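Long-range contacts in lipoprotein (PDB 4QHQ), which binds methionine between two lobes and probably delivers it to an ABC transporter as a membrane-attached nutrient-binding lipoprotein: residues 54-59 against 198-203; 154-159 against 170-175. All coordinates share one frame; numbering follows the deposited sequence.

Interaction 1: 54-59 against 198-203; sequences SFQHQP and ANLIAV. With MET (methionine), chain B.
Leu200 and Gln56 meet where two strands draw together, tightly packed about Gln56 O. Leu200 N gives Gln56 O a weak, bent hydrogen bond of 2.9 Å (128° at the hydrogen), while Asn199 CA makes a CA-H···O contact with Gln56 O at 3.1 Å. With its CG between the backbone N and the carbonyl carbon (chi1 58°), Leu200 turns CD1 to Gln56 CG and CD2 to Gln58 OE1, the latter at 3.5 Å. Strands 52-57 and 199-204 are antiparallel neighbours in the six-stranded sheet of one lobe of a periplasmic-binding-protein fold, the short segments crossing steeply, at 124° between N-to-C directions. Bound methionine lies beside Asn199 and His57: Asn199 OD1 accepts from methionine N and Asn199 ND2 donates to methionine O, each at 2.8 Å. Methionine SD sits over one face of the His57 imidazole, offset toward the rim; His57 NE2 bonds Asn110. Two buried waters fill in at Leu200 O, one bonded to Phe55 N and Gln56 NE2, the other to Ser54 OG, itself bonded to Trp15. Gln56 OE1 bonds Asn42 ND2, and Gln58 NE2 bonds Asp62 OD1. The looser, partly exposed end is bridged by a third water, accepting from Gln58 N and donating to Ala198 O.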
ATOM      1  N   SER A  54      -4.236   1.947 -10.077  1.00 10.07           N
ATOM      2  CA  SER A  54      -3.126   2.635  -9.427  1.00  8.89           C
ATOM      3  C   SER A  54      -3.377   2.618  -7.936  1.00 10.28           C
ATOM      4  O   SER A  54      -3.937   3.560  -7.369  1.00 11.54           O
ATOM      5  CB  SER A  54      -3.041   4.074  -9.953  1.00 13.96           C
ATOM      6  OG  SER A  54      -1.968   4.815  -9.385  1.00 12.44           O
ATOM      7  N   PHE A  55      -2.988   1.516  -7.300  1.00  7.90           N
ATOM      8  CA  PHE A  55      -3.293   1.331  -5.888  1.00  8.17           C
ATOM      9  C   PHE A  55      -2.347   0.376  -5.166  1.00  8.88           C
ATOM     10  O   PHE A  55      -2.457   0.247  -3.963  1.00 10.79           O
ATOM     11  CB  PHE A  55      -4.714   0.814  -5.707  1.00 11.07           C
ATOM     12  CG  PHE A  55      -4.848  -0.653  -5.977  1.00 10.88           C
ATOM     13  CD1 PHE A  55      -4.810  -1.138  -7.282  1.00  9.79           C
ATOM     14  CD2 PHE A  55      -4.999  -1.553  -4.937  1.00 10.26           C
ATOM     15  CE1 PHE A  55      -4.919  -2.492  -7.538  1.00 11.45           C
ATOM     16  CE2 PHE A  55      -5.097  -2.911  -5.176  1.00  8.72           C
ATOM     17  CZ  PHE A  55      -5.071  -3.381  -6.479  1.00 11.03           C
ATOM     18  N   GLN A  56      -1.467  -0.317  -5.881  1.00  8.45           N
ATOM     19  CA  GLN A  56      -0.743  -1.434  -5.277  1.00  9.01           C
ATOM     20  C   GLN A  56       0.752  -1.383  -5.498  1.00  8.96           C
ATOM     21  O   GLN A  56       1.246  -0.655  -6.351  1.00  8.81           O
ATOM     22  CB  GLN A  56      -1.268  -2.749  -5.860  1.00  8.26           C
ATOM     23  CG  GLN A  56      -0.751  -3.050  -7.264  1.00  9.43           C
ATOM     24  CD  GLN A  56      -1.623  -4.043  -7.998  1.00  9.80           C
ATOM     25  OE1 GLN A  56      -1.847  -5.159  -7.528  1.00 10.86           O
ATOM     26  NE2 GLN A  56      -2.126  -3.636  -9.169  1.00 10.25           N
ATOM     27  N   HIS A  57       1.479  -2.171  -4.709  1.00  8.67           N
ATOM     28  CA  HIS A  57       2.904  -2.398  -4.954  1.00  8.42           C
ATOM     29  C   HIS A  57       3.120  -3.739  -5.676  1.00  9.55           C
ATOM     30  O   HIS A  57       2.181  -4.516  -5.851  1.00 10.11           O
ATOM     31  CB  HIS A  57       3.714  -2.277  -3.650  1.00  8.90           C
ATOM     32  CG  HIS A  57       3.144  -3.038  -2.491  1.00  9.28           C
ATOM     33  ND1 HIS A  57       2.993  -4.408  -2.504  1.00  9.88           N
ATOM     34  CD2 HIS A  57       2.728  -2.618  -1.275  1.00 11.35           C
ATOM     35  CE1 HIS A  57       2.495  -4.800  -1.340  1.00  9.19           C
ATOM     36  NE2 HIS A  57       2.341  -3.732  -0.569  1.00 10.10           N
ATOM     37  N   GLN A  58       4.344  -3.986  -6.130  1.00  8.88           N
ATOM     38  CA  GLN A  58       4.635  -5.209  -6.867  1.00 10.54           C
ATOM     39  C   GLN A  58       4.420  -6.506  -6.071  1.00 11.07           C
ATOM     40  O   GLN A  58       3.892  -7.478  -6.619  1.00 11.79           O
ATOM     41  CB  GLN A  58       6.026  -5.170  -7.512  1.00 11.49           C
ATOM     42  CG  GLN A  58       6.253  -6.308  -8.509  1.00 13.44           C
ATOM     43  CD  GLN A  58       5.475  -6.143  -9.796  1.00 17.26           C
ATOM     44  OE1 GLN A  58       5.553  -5.107 -10.453  1.00 19.93           O
ATOM     45  NE2 GLN A  58       4.716  -7.172 -10.162  1.00 17.40           N
ATOM     46  N   PRO A  59       4.805  -6.539  -4.781  1.00 10.32           N
ATOM     47  CA  PRO A  59       4.521  -7.765  -4.021  1.00 11.38           C
ATOM     48  C   PRO A  59       3.020  -8.064  -3.972  1.00  9.51           C
ATOM     49  O   PRO A  59       2.628  -9.230  -4.078  1.00 12.45           O
ATOM     50  CB  PRO A  59       5.104  -7.453  -2.637  1.00 12.93           C
ATOM     51  CG  PRO A  59       6.279  -6.579  -2.968  1.00 12.72           C
ATOM     52  CD  PRO A  59       5.743  -5.664  -4.054  1.00 11.16           C
ATOM     53  N   ALA A 198       7.320   0.138  -3.572  1.00  9.69           N
ATOM     54  CA  ALA A 198       6.869   1.229  -4.436  1.00 10.89           C
ATOM     55  C   ALA A 198       5.562   0.848  -5.097  1.00  8.62           C
ATOM     56  O   ALA A 198       5.393  -0.277  -5.563  1.00  8.96           O
ATOM     57  CB  ALA A 198       7.908   1.567  -5.505  1.00 11.67           C
ATOM     58  N   ASN A 199       4.654   1.802  -5.161  1.00  9.71           N
ATOM     59  CA  ASN A 199       3.375   1.563  -5.800  1.00  8.58           C
ATOM     60  C   ASN A 199       3.509   1.753  -7.316  1.00  8.47           C
ATOM     61  O   ASN A 199       4.517   2.283  -7.796  1.00 10.42           O
ATOM     62  CB  ASN A 199       2.305   2.495  -5.220  1.00  9.77           C
ATOM     63  CG  ASN A 199       1.810   2.059  -3.857  1.00  8.78           C
ATOM     64  OD1 ASN A 199       0.655   2.286  -3.532  1.00 12.07           O
ATOM     65  ND2 ASN A 199       2.681   1.453  -3.040  1.00 12.49           N
ATOM     66  N   LEU A 200       2.491   1.341  -8.066  1.00  8.02           N
ATOM     67  CA  LEU A 200       2.633   1.275  -9.513  1.00  7.97           C
ATOM     68  C   LEU A 200       1.292   1.446 -10.221  1.00  9.33           C
ATOM     69  O   LEU A 200       0.209   1.284  -9.645  1.00 10.08           O
ATOM     70  CB  LEU A 200       3.296  -0.058  -9.894  1.00 10.73           C
ATOM     71  CG  LEU A 200       2.603  -1.359  -9.458  1.00 10.88           C
ATOM     72  CD1 LEU A 200       1.520  -1.822 -10.426  1.00 12.58           C
ATOM     73  CD2 LEU A 200       3.568  -2.491  -9.260  1.00 12.68           C
ATOM     74  N   ILE A 201       1.378   1.785 -11.498  1.00  9.47           N
ATOM     75  CA  ILE A 201       0.216   1.741 -12.379  1.00 11.11           C
ATOM     76  C   ILE A 201       0.212   0.398 -13.099  1.00 11.76           C
ATOM     77  O   ILE A 201       1.216   0.006 -13.681  1.00 12.10           O
ATOM     78  CB  ILE A 201       0.238   2.881 -13.411  1.00 11.36           C
ATOM     79  CG1 ILE A 201       0.117   4.226 -12.692  1.00 13.08           C
ATOM     80  CG2 ILE A 201      -0.896   2.707 -14.438  1.00 12.48           C
ATOM     81  CD1 ILE A 201       0.374   5.422 -13.590  1.00 13.31           C
ATOM     82  N   ALA A 202      -0.911  -0.316 -13.028  1.00 10.70           N
ATOM     83  CA  ALA A 202      -1.037  -1.621 -13.671  1.00 10.97           C
ATOM     84  C   ALA A 202      -1.979  -1.541 -14.860  1.00 11.26           C
ATOM     85  O   ALA A 202      -2.976  -0.811 -14.830  1.00 11.56           O
ATOM     86  CB  ALA A 202      -1.543  -2.666 -12.685  1.00 12.27           C
ATOM     87  N   VAL A 203      -1.657  -2.306 -15.899  1.00 11.81           N
ATOM     88  CA  VAL A 203      -2.514  -2.436 -17.073  1.00 11.76           C
ATOM     89  C   VAL A 203      -2.560  -3.892 -17.511  1.00 12.39           C
ATOM     90  O   VAL A 203      -1.749  -4.711 -17.072  1.00 14.52           O
ATOM     91  CB  VAL A 203      -2.007  -1.587 -18.260  1.00 13.14           C
ATOM     92  CG1 VAL A 203      -1.997  -0.112 -17.893  1.00 13.15           C
ATOM     93  CG2 VAL A 203      -0.630  -2.060 -18.730  1.00 15.92           C
TER
HETATM   94  N   MET B 301      -0.667   2.175  -1.058  1.00  8.79           N
HETATM   95  CA  MET B 301      -0.470   0.922  -0.326  1.00 10.21           C
HETATM   96  C   MET B 301       0.902   0.878   0.308  1.00  9.31           C
HETATM   97  O   MET B 301       1.864   1.299  -0.324  1.00 11.74           O
HETATM   98  CB  MET B 301      -0.659  -0.260  -1.283  1.00  8.69           C
HETATM   99  CG  MET B 301      -0.521  -1.640  -0.611  1.00 10.33           C
HETATM  100  SD  MET B 301      -0.692  -2.996  -1.792  1.00  8.99           S
HETATM  101  CE  MET B 301      -2.421  -2.853  -2.255  1.00  9.85           C
HETATM  102  OXT MET B 301       1.063   0.448   1.463  1.00  9.38           O
HETATM  103  O   HOH W   1      -0.181   3.545  -7.895  1.00 10.68           O
HETATM  104  O   HOH W   2      -1.920  -0.495  -9.148  1.00  9.99           O
HETATM  105  O   HOH W   3       6.800  -2.468  -5.761  1.00 11.77           O

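Interaction 2: 154-159 against 170-175; sequences LDAAQL and VINTNY. With MET (methionine), chain B.
The Tyr175 ring is covered on both faces. Ala157 lies over one, its CA 3.5 Å from the ring centroid and only 8° off the normal, a CH-pi contact reinforced by CB, which touches Tyr175 CZ at 3.4 Å. On the opposite face ND2 of Asn174 lies over the ring centre, 3.3 Å above the plane. Ala156 meets the CD2-CE2 side of the ring: its O approaches CD2 obliquely, and its CB packs on CE2. With CG of Tyr175 anti to the carbonyl carbon (chi1 -67°), the ring reaches back from the first turn of helix 173-178 to the 154-159 loop. One water spans the backbones, donating to Ala156 O and accepting from Asn172 N, each at 2.9 Å. Leu159 packs CB against CG1 of Ile171 at 3.8 Å, while its CD1 presses on Val170 O, a buried carbonyl with no polar partner in the model. Tyr38, hydrogen-bonded to Asn174 OD1, also meets the Tyr175 ring with the planes at about 40°. The loop after strand 150-154 thus packs against the C-terminal end of strand 168-171 and the N-terminus of helix 173-178, with Asn172 at the N-cap position, one wall of the methionine site in a periplasmic-binding-protein fold.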
ATOM      1  N   LEU A 154      -6.269  -8.690  10.306  1.00 16.63           N
ATOM      2  CA  LEU A 154      -7.528  -8.073   9.927  1.00 17.31           C
ATOM      3  C   LEU A 154      -7.440  -7.484   8.531  1.00 16.74           C
ATOM      4  O   LEU A 154      -6.346  -7.252   8.008  1.00 15.42           O
ATOM      5  CB  LEU A 154      -7.898  -6.971  10.921  1.00 18.05           C
ATOM      6  CG  LEU A 154      -7.886  -7.368  12.406  1.00 24.45           C
ATOM      7  CD1 LEU A 154      -8.191  -6.162  13.286  1.00 26.46           C
ATOM      8  CD2 LEU A 154      -8.873  -8.485  12.663  1.00 25.59           C
ATOM      9  N   ASP A 155      -8.596  -7.199   7.944  1.00 16.90           N
ATOM     10  CA  ASP A 155      -8.635  -6.583   6.631  1.00 17.15           C
ATOM     11  C   ASP A 155      -7.909  -5.246   6.693  1.00 16.92           C
ATOM     12  O   ASP A 155      -8.099  -4.485   7.634  1.00 15.74           O
ATOM     13  CB  ASP A 155     -10.083  -6.391   6.171  1.00 21.36           C
ATOM     14  CG  ASP A 155     -10.781  -7.706   5.865  1.00 34.22           C
ATOM     15  OD1 ASP A 155     -10.100  -8.754   5.814  1.00 37.18           O
ATOM     16  OD2 ASP A 155     -12.012  -7.687   5.655  1.00 40.85           O
ATOM     17  N   ALA A 156      -7.047  -4.982   5.720  1.00 13.72           N
ATOM     18  CA  ALA A 156      -6.201  -3.795   5.747  1.00 11.36           C
ATOM     19  C   ALA A 156      -6.991  -2.504   5.959  1.00 10.16           C
ATOM     20  O   ALA A 156      -6.553  -1.623   6.700  1.00 13.38           O
ATOM     21  CB  ALA A 156      -5.361  -3.701   4.460  1.00 11.76           C
ATOM     22  N   ALA A 157      -8.158  -2.397   5.335  1.00 11.13           N
ATOM     23  CA  ALA A 157      -8.916  -1.157   5.413  1.00 11.32           C
ATOM     24  C   ALA A 157      -9.524  -0.934   6.794  1.00 12.25           C
ATOM     25  O   ALA A 157      -9.838   0.204   7.156  1.00 14.72           O
ATOM     26  CB  ALA A 157      -9.991  -1.123   4.341  1.00 13.89           C
ATOM     27  N   GLN A 158      -9.689  -2.006   7.559  1.00 11.53           N
ATOM     28  CA  GLN A 158     -10.379  -1.898   8.846  1.00 14.84           C
ATOM     29  C   GLN A 158      -9.464  -1.466   9.985  1.00 14.24           C
ATOM     30  O   GLN A 158      -9.944  -1.038  11.037  1.00 14.90           O
ATOM     31  CB  GLN A 158     -11.061  -3.216   9.227  1.00 15.98           C
ATOM     32  CG  GLN A 158     -12.053  -3.770   8.219  1.00 23.10           C
ATOM     33  CD  GLN A 158     -13.246  -2.860   7.977  1.00 26.74           C
ATOM     34  OE1 GLN A 158     -13.560  -1.986   8.787  1.00 20.77           O
ATOM     35  NE2 GLN A 158     -13.919  -3.066   6.851  1.00 41.01           N
ATOM     36  N   LEU A 159      -8.152  -1.592   9.791  1.00 11.70           N
ATOM     37  CA  LEU A 159      -7.183  -1.353  10.864  1.00 12.75           C
ATOM     38  C   LEU A 159      -7.286  -0.012  11.615  1.00 11.18           C
ATOM     39  O   LEU A 159      -7.176  -0.014  12.850  1.00 14.10           O
ATOM     40  CB  LEU A 159      -5.762  -1.622  10.360  1.00 11.76           C
ATOM     41  CG  LEU A 159      -5.493  -3.116  10.131  1.00 11.36           C
ATOM     42  CD1 LEU A 159      -4.244  -3.346   9.289  1.00 13.47           C
ATOM     43  CD2 LEU A 159      -5.392  -3.871  11.453  1.00 17.42           C
ATOM     44  N   VAL A 170      -0.191  -2.151  12.657  1.00 10.76           N
ATOM     45  CA  VAL A 170       0.596  -1.783  11.484  1.00  9.43           C
ATOM     46  C   VAL A 170      -0.408  -1.473  10.375  1.00 11.08           C
ATOM     47  O   VAL A 170      -1.218  -2.335  10.009  1.00 11.94           O
ATOM     48  CB  VAL A 170       1.533  -2.914  11.051  1.00 10.58           C
ATOM     49  CG1 VAL A 170       2.336  -2.474   9.817  1.00 12.49           C
ATOM     50  CG2 VAL A 170       2.461  -3.310  12.194  1.00 15.58           C
ATOM     51  N   ILE A 171      -0.384  -0.241   9.873  1.00  8.31           N
ATOM     52  CA  ILE A 171      -1.444   0.246   8.983  1.00  8.19           C
ATOM     53  C   ILE A 171      -0.867   0.862   7.722  1.00  7.94           C
ATOM     54  O   ILE A 171       0.008   1.727   7.792  1.00  8.20           O
ATOM     55  CB  ILE A 171      -2.327   1.311   9.679  1.00  9.63           C
ATOM     56  CG1 ILE A 171      -2.849   0.797  11.025  1.00 10.88           C
ATOM     57  CG2 ILE A 171      -3.502   1.737   8.789  1.00 11.07           C
ATOM     58  CD1 ILE A 171      -3.760   1.791  11.738  1.00 13.27           C
ATOM     59  N   ASN A 172      -1.334   0.376   6.574  1.00  9.50           N
ATOM     60  CA  ASN A 172      -0.956   0.954   5.279  1.00  6.58           C
ATOM     61  C   ASN A 172      -1.205   2.449   5.233  1.00  7.23           C
ATOM     62  O   ASN A 172      -2.223   2.946   5.699  1.00  8.88           O
ATOM     63  CB  ASN A 172      -1.701   0.277   4.129  1.00  9.08           C
ATOM     64  CG  ASN A 172      -1.290  -1.164   3.929  1.00 10.41           C
ATOM     65  OD1 ASN A 172      -0.361  -1.471   3.155  1.00 12.72           O
ATOM     66  ND2 ASN A 172      -1.979  -2.058   4.606  1.00  8.20           N
ATOM     67  N   THR A 173      -0.261   3.169   4.650  1.00 10.33           N
ATOM     68  CA  THR A 173      -0.302   4.619   4.673  1.00 10.39           C
ATOM     69  C   THR A 173      -1.570   5.221   4.041  1.00  8.56           C
ATOM     70  O   THR A 173      -2.098   6.193   4.559  1.00 10.87           O
ATOM     71  CB  THR A 173       0.998   5.192   4.097  1.00  9.87           C
ATOM     72  OG1 THR A 173       2.051   4.957   5.044  1.00 12.31           O
ATOM     73  CG2 THR A 173       0.879   6.670   3.814  1.00 12.26           C
ATOM     74  N   ASN A 174      -2.087   4.632   2.959  1.00  9.45           N
ATOM     75  CA  ASN A 174      -3.306   5.189   2.350  1.00  8.73           C
ATOM     76  C   ASN A 174      -4.471   5.198   3.343  1.00  9.40           C
ATOM     77  O   ASN A 174      -5.209   6.173   3.435  1.00 11.14           O
ATOM     78  CB  ASN A 174      -3.676   4.471   1.045  1.00  9.95           C
ATOM     79  CG  ASN A 174      -4.025   3.023   1.250  1.00  8.61           C
ATOM     80  OD1 ASN A 174      -3.149   2.185   1.475  1.00 11.29           O
ATOM     81  ND2 ASN A 174      -5.313   2.715   1.196  1.00  9.69           N
ATOM     82  N   TYR A 175      -4.603   4.115   4.102  1.00 10.27           N
ATOM     83  CA  TYR A 175      -5.660   4.023   5.099  1.00 10.29           C
ATOM     84  C   TYR A 175      -5.372   4.895   6.326  1.00 11.64           C
ATOM     85  O   TYR A 175      -6.290   5.489   6.893  1.00 12.73           O
ATOM     86  CB  TYR A 175      -5.878   2.570   5.525  1.00  9.25           C
ATOM     87  CG  TYR A 175      -6.428   1.697   4.409  1.00  8.47           C
ATOM     88  CD1 TYR A 175      -7.567   2.074   3.698  1.00 10.89           C
ATOM     89  CD2 TYR A 175      -5.821   0.495   4.088  1.00 10.30           C
ATOM     90  CE1 TYR A 175      -8.066   1.271   2.690  1.00 12.98           C
ATOM     91  CE2 TYR A 175      -6.309  -0.307   3.074  1.00 11.86           C
ATOM     92  CZ  TYR A 175      -7.434   0.083   2.394  1.00 11.41           C
ATOM     93  OH  TYR A 175      -7.955  -0.704   1.383  1.00 13.19           O
TER
HETATM   94  N   MET B 301      -0.667   2.175  -1.058  1.00  8.79           N
HETATM   95  CA  MET B 301      -0.470   0.922  -0.326  1.00 10.21           C
HETATM   96  C   MET B 301       0.902   0.878   0.308  1.00  9.31           C
HETATM   97  O   MET B 301       1.864   1.299  -0.324  1.00 11.74           O
HETATM   98  CB  MET B 301      -0.659  -0.260  -1.283  1.00  8.69           C
HETATM   99  CG  MET B 301      -0.521  -1.640  -0.611  1.00 10.33           C
HETATM  100  SD  MET B 301      -0.692  -2.996  -1.792  1.00  8.99           S
HETATM  101  CE  MET B 301      -2.421  -2.853  -2.255  1.00  9.85           C
HETATM  102  OXT MET B 301       1.063   0.448   1.463  1.00  9.38           O
HETATM  103  O   HOH W   4      -3.705  -1.219   6.556  1.00 11.79           O

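The two contacts illustrate how a binding protein builds one site from two sheets. Interaction 1 joins neighbouring strands 52-57 and 199-204 of the six-stranded sheet; interaction 2 belongs to the five-stranded sheet, where a loop following edge strand 150-154 meets strand 168-171 and helix 173-178. Their centres are about 17 Å apart, yet the nearest atoms come within about 5 Å without touching, and methionine contacts both. Along the chain, 154-159 and 170-175 are nested between 54-59 and 198-203: after adding strand 72-80 to the first sheet, the chain crosses to build the second and returns in strand 199-204. Ligand binding therefore draws on both lobes, consistent with closure around bound methionine.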